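Long-range contact in nigritoxine (Vibrio nigripulchritudo, PDB 5M41), which is a bacterial toxin that acts on crustaceans and insects: residues Y79-M89 and G94-N104. Sequence-based numbering, arbitrary orientation.
Sequences YTYGATNMFFM and GSKTGILVNLN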
ATOM      1  N   TYR A  79     -43.227 -29.699  -8.312  1.00 40.30           N
ATOM      2  CA  TYR A  79     -42.800 -30.645  -9.336  1.00 40.47           C
ATOM      3  C   TYR A  79     -41.390 -30.281  -9.803  1.00 39.88           C
ATOM      4  O   TYR A  79     -41.103 -29.111 -10.055  1.00 39.06           O
ATOM      5  CB  TYR A  79     -43.724 -30.641 -10.551  1.00 42.85           C
ATOM      6  CG  TYR A  79     -45.205 -30.853 -10.269  1.00 44.46           C
ATOM      7  CD1 TYR A  79     -45.632 -31.661  -9.223  1.00 46.63           C
ATOM      8  CD2 TYR A  79     -46.174 -30.277 -11.090  1.00 46.85           C
ATOM      9  CE1 TYR A  79     -46.990 -31.862  -8.970  1.00 46.87           C
ATOM     10  CE2 TYR A  79     -47.536 -30.475 -10.855  1.00 47.50           C
ATOM     11  CZ  TYR A  79     -47.934 -31.269  -9.794  1.00 48.43           C
ATOM     12  OH  TYR A  79     -49.272 -31.488  -9.532  1.00 51.40           O
ATOM     13  N   THR A  80     -40.540 -31.292  -9.963  1.00 38.23           N
ATOM     14  CA  THR A  80     -39.203 -31.091 -10.471  1.00 38.88           C
ATOM     15  C   THR A  80     -39.130 -31.539 -11.924  1.00 39.63           C
ATOM     16  O   THR A  80     -39.975 -32.310 -12.385  1.00 40.83           O
ATOM     17  CB  THR A  80     -38.153 -31.856  -9.641  1.00 38.94           C
ATOM     18  OG1 THR A  80     -38.495 -33.244  -9.612  1.00 41.80           O
ATOM     19  CG2 THR A  80     -38.093 -31.295  -8.230  1.00 37.73           C
ATOM     20  N   TYR A  81     -38.124 -31.041 -12.625  1.00 38.64           N
ATOM     21  CA  TYR A  81     -38.008 -31.199 -14.064  1.00 39.70           C
ATOM     22  C   TYR A  81     -36.565 -31.504 -14.375  1.00 40.15           C
ATOM     23  O   TYR A  81     -35.658 -31.056 -13.655  1.00 38.62           O
ATOM     24  CB  TYR A  81     -38.265 -29.855 -14.739  1.00 41.34           C
ATOM     25  CG  TYR A  81     -39.667 -29.295 -14.703  1.00 41.50           C
ATOM     26  CD1 TYR A  81     -40.768 -30.081 -15.037  1.00 43.21           C
ATOM     27  CD2 TYR A  81     -39.878 -27.952 -14.435  1.00 42.07           C
ATOM     28  CE1 TYR A  81     -42.059 -29.554 -15.050  1.00 45.17           C
ATOM     29  CE2 TYR A  81     -41.159 -27.406 -14.435  1.00 43.08           C
ATOM     30  CZ  TYR A  81     -42.238 -28.211 -14.750  1.00 45.47           C
ATOM     31  OH  TYR A  81     -43.492 -27.676 -14.776  1.00 46.36           O
ATOM     32  N   GLY A  82     -36.341 -32.177 -15.494  1.00 40.46           N
ATOM     33  CA  GLY A  82     -35.005 -32.196 -16.108  1.00 37.47           C
ATOM     34  C   GLY A  82     -34.686 -30.855 -16.747  1.00 36.51           C
ATOM     35  O   GLY A  82     -34.457 -30.783 -17.944  1.00 36.20           O
ATOM     36  N   ALA A  83     -34.652 -29.785 -15.947  1.00 34.17           N
ATOM     37  CA  ALA A  83     -34.435 -28.444 -16.473  1.00 34.92           C
ATOM     38  C   ALA A  83     -33.738 -27.615 -15.406  1.00 34.65           C
ATOM     39  O   ALA A  83     -34.203 -27.565 -14.281  1.00 35.45           O
ATOM     40  CB  ALA A  83     -35.777 -27.797 -16.863  1.00 33.80           C
ATOM     41  N   THR A  84     -32.641 -26.954 -15.754  1.00 34.79           N
ATOM     42  CA  THR A  84     -31.877 -26.198 -14.762  1.00 34.90           C
ATOM     43  C   THR A  84     -32.663 -24.948 -14.335  1.00 34.58           C
ATOM     44  O   THR A  84     -33.344 -24.342 -15.153  1.00 35.32           O
ATOM     45  CB  THR A  84     -30.516 -25.843 -15.352  1.00 34.75           C
ATOM     46  OG1 THR A  84     -29.888 -27.046 -15.822  1.00 35.00           O
ATOM     47  CG2 THR A  84     -29.624 -25.131 -14.328  1.00 33.26           C
ATOM     48  N   ASN A  85     -32.628 -24.602 -13.052  1.00 34.92           N
ATOM     49  CA  ASN A  85     -33.257 -23.356 -12.551  1.00 33.58           C
ATOM     50  C   ASN A  85     -34.787 -23.341 -12.561  1.00 33.62           C
ATOM     51  O   ASN A  85     -35.400 -22.279 -12.375  1.00 34.93           O
ATOM     52  CB  ASN A  85     -32.763 -22.144 -13.345  1.00 33.19           C
ATOM     53  CG  ASN A  85     -31.255 -21.916 -13.190  1.00 34.62           C
ATOM     54  OD1 ASN A  85     -30.716 -22.003 -12.078  1.00 33.31           O
ATOM     55  ND2 ASN A  85     -30.575 -21.612 -14.300  1.00 31.71           N
ATOM     56  N   MET A  86     -35.404 -24.482 -12.834  1.00 32.87           N
ATOM     57  CA  MET A  86     -36.858 -24.522 -13.066  1.00 33.38           C
ATOM     58  C   MET A  86     -37.559 -25.569 -12.253  1.00 34.13           C
ATOM     59  O   MET A  86     -37.001 -26.644 -11.961  1.00 34.46           O
ATOM     60  CB  MET A  86     -37.149 -24.765 -14.553  1.00 35.29           C
ATOM     61  CG  MET A  86     -36.624 -23.666 -15.471  1.00 35.90           C
ATOM     62  SD  MET A  86     -36.800 -24.069 -17.225  1.00 39.66           S
ATOM     63  CE  MET A  86     -38.582 -24.303 -17.283  1.00 38.30           C
ATOM     64  N   PHE A  87     -38.790 -25.245 -11.867  1.00 35.81           N
ATOM     65  CA  PHE A  87     -39.656 -26.157 -11.134  1.00 36.21           C
ATOM     66  C   PHE A  87     -41.088 -25.631 -11.266  1.00 37.54           C
ATOM     67  O   PHE A  87     -41.287 -24.536 -11.764  1.00 38.84           O
ATOM     68  CB  PHE A  87     -39.247 -26.271  -9.640  1.00 34.49           C
ATOM     69  CG  PHE A  87     -39.207 -24.947  -8.910  1.00 35.17           C
ATOM     70  CD1 PHE A  87     -40.335 -24.463  -8.230  1.00 34.49           C
ATOM     71  CD2 PHE A  87     -38.037 -24.176  -8.898  1.00 33.94           C
ATOM     72  CE1 PHE A  87     -40.306 -23.244  -7.556  1.00 34.91           C
ATOM     73  CE2 PHE A  87     -38.010 -22.950  -8.211  1.00 34.52           C
ATOM     74  CZ  PHE A  87     -39.130 -22.496  -7.535  1.00 33.92           C
ATOM     75  N   PHE A  88     -42.063 -26.423 -10.820  1.00 39.69           N
ATOM     76  CA  PHE A  88     -43.492 -26.043 -10.873  1.00 41.34           C
ATOM     77  C   PHE A  88     -44.117 -26.027  -9.491  1.00 41.30           C
ATOM     78  O   PHE A  88     -43.860 -26.928  -8.672  1.00 40.91           O
ATOM     79  CB  PHE A  88     -44.270 -27.048 -11.725  1.00 42.47           C
ATOM     80  CG  PHE A  88     -45.592 -26.522 -12.257  1.00 43.46           C
ATOM     81  CD1 PHE A  88     -45.624 -25.631 -13.328  1.00 42.76           C
ATOM     82  CD2 PHE A  88     -46.791 -26.968 -11.730  1.00 44.15           C
ATOM     83  CE1 PHE A  88     -46.832 -25.163 -13.832  1.00 44.46           C
ATOM     84  CE2 PHE A  88     -48.014 -26.505 -12.233  1.00 45.08           C
ATOM     85  CZ  PHE A  88     -48.025 -25.614 -13.297  1.00 44.35           C
ATOM     86  N   MET A  89     -44.949 -25.017  -9.241  1.00 42.06           N
ATOM     87  CA  MET A  89     -45.718 -24.940  -8.014  1.00 44.90           C
ATOM     88  C   MET A  89     -47.204 -25.147  -8.358  1.00 47.90           C
ATOM     89  O   MET A  89     -47.888 -24.215  -8.782  1.00 45.86           O
ATOM     90  CB  MET A  89     -45.501 -23.594  -7.337  1.00 46.51           C
ATOM     91  CG  MET A  89     -44.028 -23.206  -7.236  1.00 44.53           C
ATOM     92  SD  MET A  89     -43.867 -21.605  -6.441  1.00 49.00           S
ATOM     93  CE  MET A  89     -44.357 -22.122  -4.796  1.00 47.08           C
ATOM     94  N   GLY A  94     -51.599 -32.602  -7.305  1.00 60.39           N
ATOM     95  CA  GLY A  94     -51.751 -33.305  -8.588  1.00 58.23           C
ATOM     96  C   GLY A  94     -52.255 -32.436  -9.735  1.00 57.25           C
ATOM     97  O   GLY A  94     -52.500 -32.924 -10.836  1.00 55.25           O
ATOM     98  N   SER A  95     -52.411 -31.141  -9.481  1.00 57.93           N
ATOM     99  CA  SER A  95     -52.847 -30.212 -10.516  1.00 59.30           C
ATOM    100  C   SER A  95     -51.803 -30.007 -11.623  1.00 60.21           C
ATOM    101  O   SER A  95     -50.586 -30.003 -11.380  1.00 58.99           O
ATOM    102  CB  SER A  95     -53.242 -28.868  -9.900  1.00 58.27           C
ATOM    103  OG  SER A  95     -53.621 -27.950 -10.916  1.00 56.69           O
ATOM    104  N   LYS A  96     -52.298 -29.833 -12.839  1.00 57.97           N
ATOM    105  CA  LYS A  96     -51.473 -29.439 -13.970  1.00 58.44           C
ATOM    106  C   LYS A  96     -51.420 -27.916 -14.117  1.00 54.62           C
ATOM    107  O   LYS A  96     -50.810 -27.391 -15.034  1.00 55.97           O
ATOM    108  CB  LYS A  96     -52.018 -30.063 -15.246  1.00 62.23           C
ATOM    109  CG  LYS A  96     -51.861 -31.569 -15.309  1.00 68.48           C
ATOM    110  CD  LYS A  96     -52.739 -32.136 -16.418  1.00 71.46           C
ATOM    111  CE  LYS A  96     -52.197 -33.451 -16.961  1.00 75.44           C
ATOM    112  NZ  LYS A  96     -51.984 -34.461 -15.888  1.00 74.76           N
ATOM    113  N   THR A  97     -52.071 -27.198 -13.218  1.00 54.03           N
ATOM    114  CA  THR A  97     -52.038 -25.742 -13.292  1.00 52.12           C
ATOM    115  C   THR A  97     -51.381 -25.205 -12.037  1.00 48.54           C
ATOM    116  O   THR A  97     -51.292 -25.908 -11.044  1.00 48.05           O
ATOM    117  CB  THR A  97     -53.454 -25.131 -13.487  1.00 52.15           C
ATOM    118  OG1 THR A  97     -54.234 -25.324 -12.304  1.00 52.18           O
ATOM    119  CG2 THR A  97     -54.163 -25.782 -14.651  1.00 53.15           C
ATOM    120  N   GLY A  98     -50.941 -23.952 -12.100  1.00 49.57           N
ATOM    121  CA  GLY A  98     -50.144 -23.320 -11.051  1.00 48.67           C
ATOM    122  C   GLY A  98     -49.071 -22.430 -11.661  1.00 50.06           C
ATOM    123  O   GLY A  98     -49.329 -21.726 -12.648  1.00 48.82           O
ATOM    124  N   ILE A  99     -47.862 -22.462 -11.088  1.00 46.34           N
ATOM    125  CA  ILE A  99     -46.838 -21.480 -11.429  1.00 45.32           C
ATOM    126  C   ILE A  99     -45.531 -22.161 -11.839  1.00 43.79           C
ATOM    127  O   ILE A  99     -45.004 -22.989 -11.096  1.00 41.94           O
ATOM    128  CB  ILE A  99     -46.589 -20.510 -10.249  1.00 46.96           C
ATOM    129  CG1 ILE A  99     -47.852 -19.673  -9.960  1.00 48.51           C
ATOM    130  CG2 ILE A  99     -45.391 -19.607 -10.533  1.00 45.88           C
ATOM    131  CD1 ILE A  99     -47.672 -18.655  -8.855  1.00 49.01           C
ATOM    132  N   LEU A 100     -45.052 -21.810 -13.031  1.00 42.41           N
ATOM    133  CA  LEU A 100     -43.783 -22.256 -13.550  1.00 42.75           C
ATOM    134  C   LEU A 100     -42.738 -21.236 -13.130  1.00 41.94           C
ATOM    135  O   LEU A 100     -42.894 -20.055 -13.418  1.00 43.97           O
ATOM    136  CB  LEU A 100     -43.833 -22.328 -15.087  1.00 41.74           C
ATOM    137  CG  LEU A 100     -42.482 -22.590 -15.751  1.00 40.54           C
ATOM    138  CD1 LEU A 100     -41.969 -23.990 -15.397  1.00 38.93           C
ATOM    139  CD2 LEU A 100     -42.630 -22.449 -17.257  1.00 39.77           C
ATOM    140  N   VAL A 101     -41.702 -21.691 -12.429  1.00 40.51           N
ATOM    141  CA  VAL A 101     -40.605 -20.807 -12.008  1.00 37.68           C
ATOM    142  C   VAL A 101     -39.349 -21.063 -12.857  1.00 37.63           C
ATOM    143  O   VAL A 101     -38.996 -22.226 -13.114  1.00 38.00           O
ATOM    144  CB  VAL A 101     -40.306 -20.973 -10.505  1.00 38.20           C
ATOM    145  CG1 VAL A 101     -39.121 -20.091 -10.085  1.00 35.45           C
ATOM    146  CG2 VAL A 101     -41.559 -20.605  -9.671  1.00 36.90           C
ATOM    147  N   ASN A 102     -38.714 -19.977 -13.315  1.00 36.86           N
ATOM    148  CA  ASN A 102     -37.397 -19.992 -13.945  1.00 36.87           C
ATOM    149  C   ASN A 102     -36.545 -18.974 -13.196  1.00 36.84           C
ATOM    150  O   ASN A 102     -36.620 -17.763 -13.435  1.00 36.09           O
ATOM    151  CB  ASN A 102     -37.466 -19.633 -15.451  1.00 37.06           C
ATOM    152  CG  ASN A 102     -36.095 -19.672 -16.140  1.00 39.21           C
ATOM    153  OD1 ASN A 102     -35.046 -19.910 -15.500  1.00 35.61           O
ATOM    154  ND2 ASN A 102     -36.086 -19.407 -17.448  1.00 37.20           N
ATOM    155  N   LEU A 103     -35.718 -19.470 -12.283  1.00 35.96           N
ATOM    156  CA  LEU A 103     -34.941 -18.570 -11.439  1.00 35.12           C
ATOM    157  C   LEU A 103     -33.936 -17.745 -12.224  1.00 35.10           C
ATOM    158  O   LEU A 103     -33.461 -16.714 -11.729  1.00 36.05           O
ATOM    159  CB  LEU A 103     -34.238 -19.340 -10.318  1.00 33.91           C
ATOM    160  CG  LEU A 103     -35.125 -20.134  -9.365  1.00 33.89           C
ATOM    161  CD1 LEU A 103     -34.234 -21.006  -8.498  1.00 32.90           C
ATOM    162  CD2 LEU A 103     -36.001 -19.222  -8.497  1.00 33.95           C
ATOM    163  N   ASN A 104     -33.612 -18.175 -13.444  1.00 33.58           N
ATOM    164  CA  ASN A 104     -32.617 -17.458 -14.259  1.00 34.10           C
ATOM    165  C   ASN A 104     -33.218 -16.586 -15.367  1.00 38.27           C
ATOM    166  O   ASN A 104     -32.489 -16.121 -16.246  1.00 38.45           O
ATOM    167  CB  ASN A 104     -31.600 -18.436 -14.873  1.00 32.15           C
ATOM    168  CG  ASN A 104     -30.285 -17.756 -15.221  1.00 31.81           C
ATOM    169  OD1 ASN A 104     -29.807 -16.932 -14.453  1.00 32.85           O
ATOM    170  ND2 ASN A 104     -29.704 -18.083 -16.372  1.00 30.80           N
TER
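Y79, on the strand next to the 86-90/98-102 hairpin, meets S95 in the hairpin loop. The Y79 hydroxyl OH donates to S95 O at 2.7 Å, and this oxygen lies in the plane of the ring, at its edge. Y81 touches L100, with CE2 3.6 Å from CD1. N85 sits in the type II turn before the strand. Its O takes the amide of L103 (N to O 2.8 Å), and its side chain lies against N104 CB while its OD1 and ND2 are hydrogen-bonded to Y41 OH and L202 O. From M86 to M89 the chain pairs antiparallel with I99–N102. M86 brings CE to L100 CD1. F87 and V101 exchange both backbone bonds. CG of F87 stands between N and the carbonyl carbon (chi1 56°), which turns one ring face to V101; V101 CB sits over it, 3.7 Å from the centroid, as a CH-pi contact. With CG anti to the backbone N (chi1 -159°), the F88 ring brings CE2 within 3.5 Å of T97 O at its edge, with I99 N over one face. M89 and I99 close the second pair of backbone bonds, M89 N to I99 O being 2.7 Å, while M89 SD reaches V101 CG2. The backbone bonds thus set the register, the apolar face of F87, M89, I99 and V101 packs toward helices 34-54 and 177-191, and N85 adds polar ties.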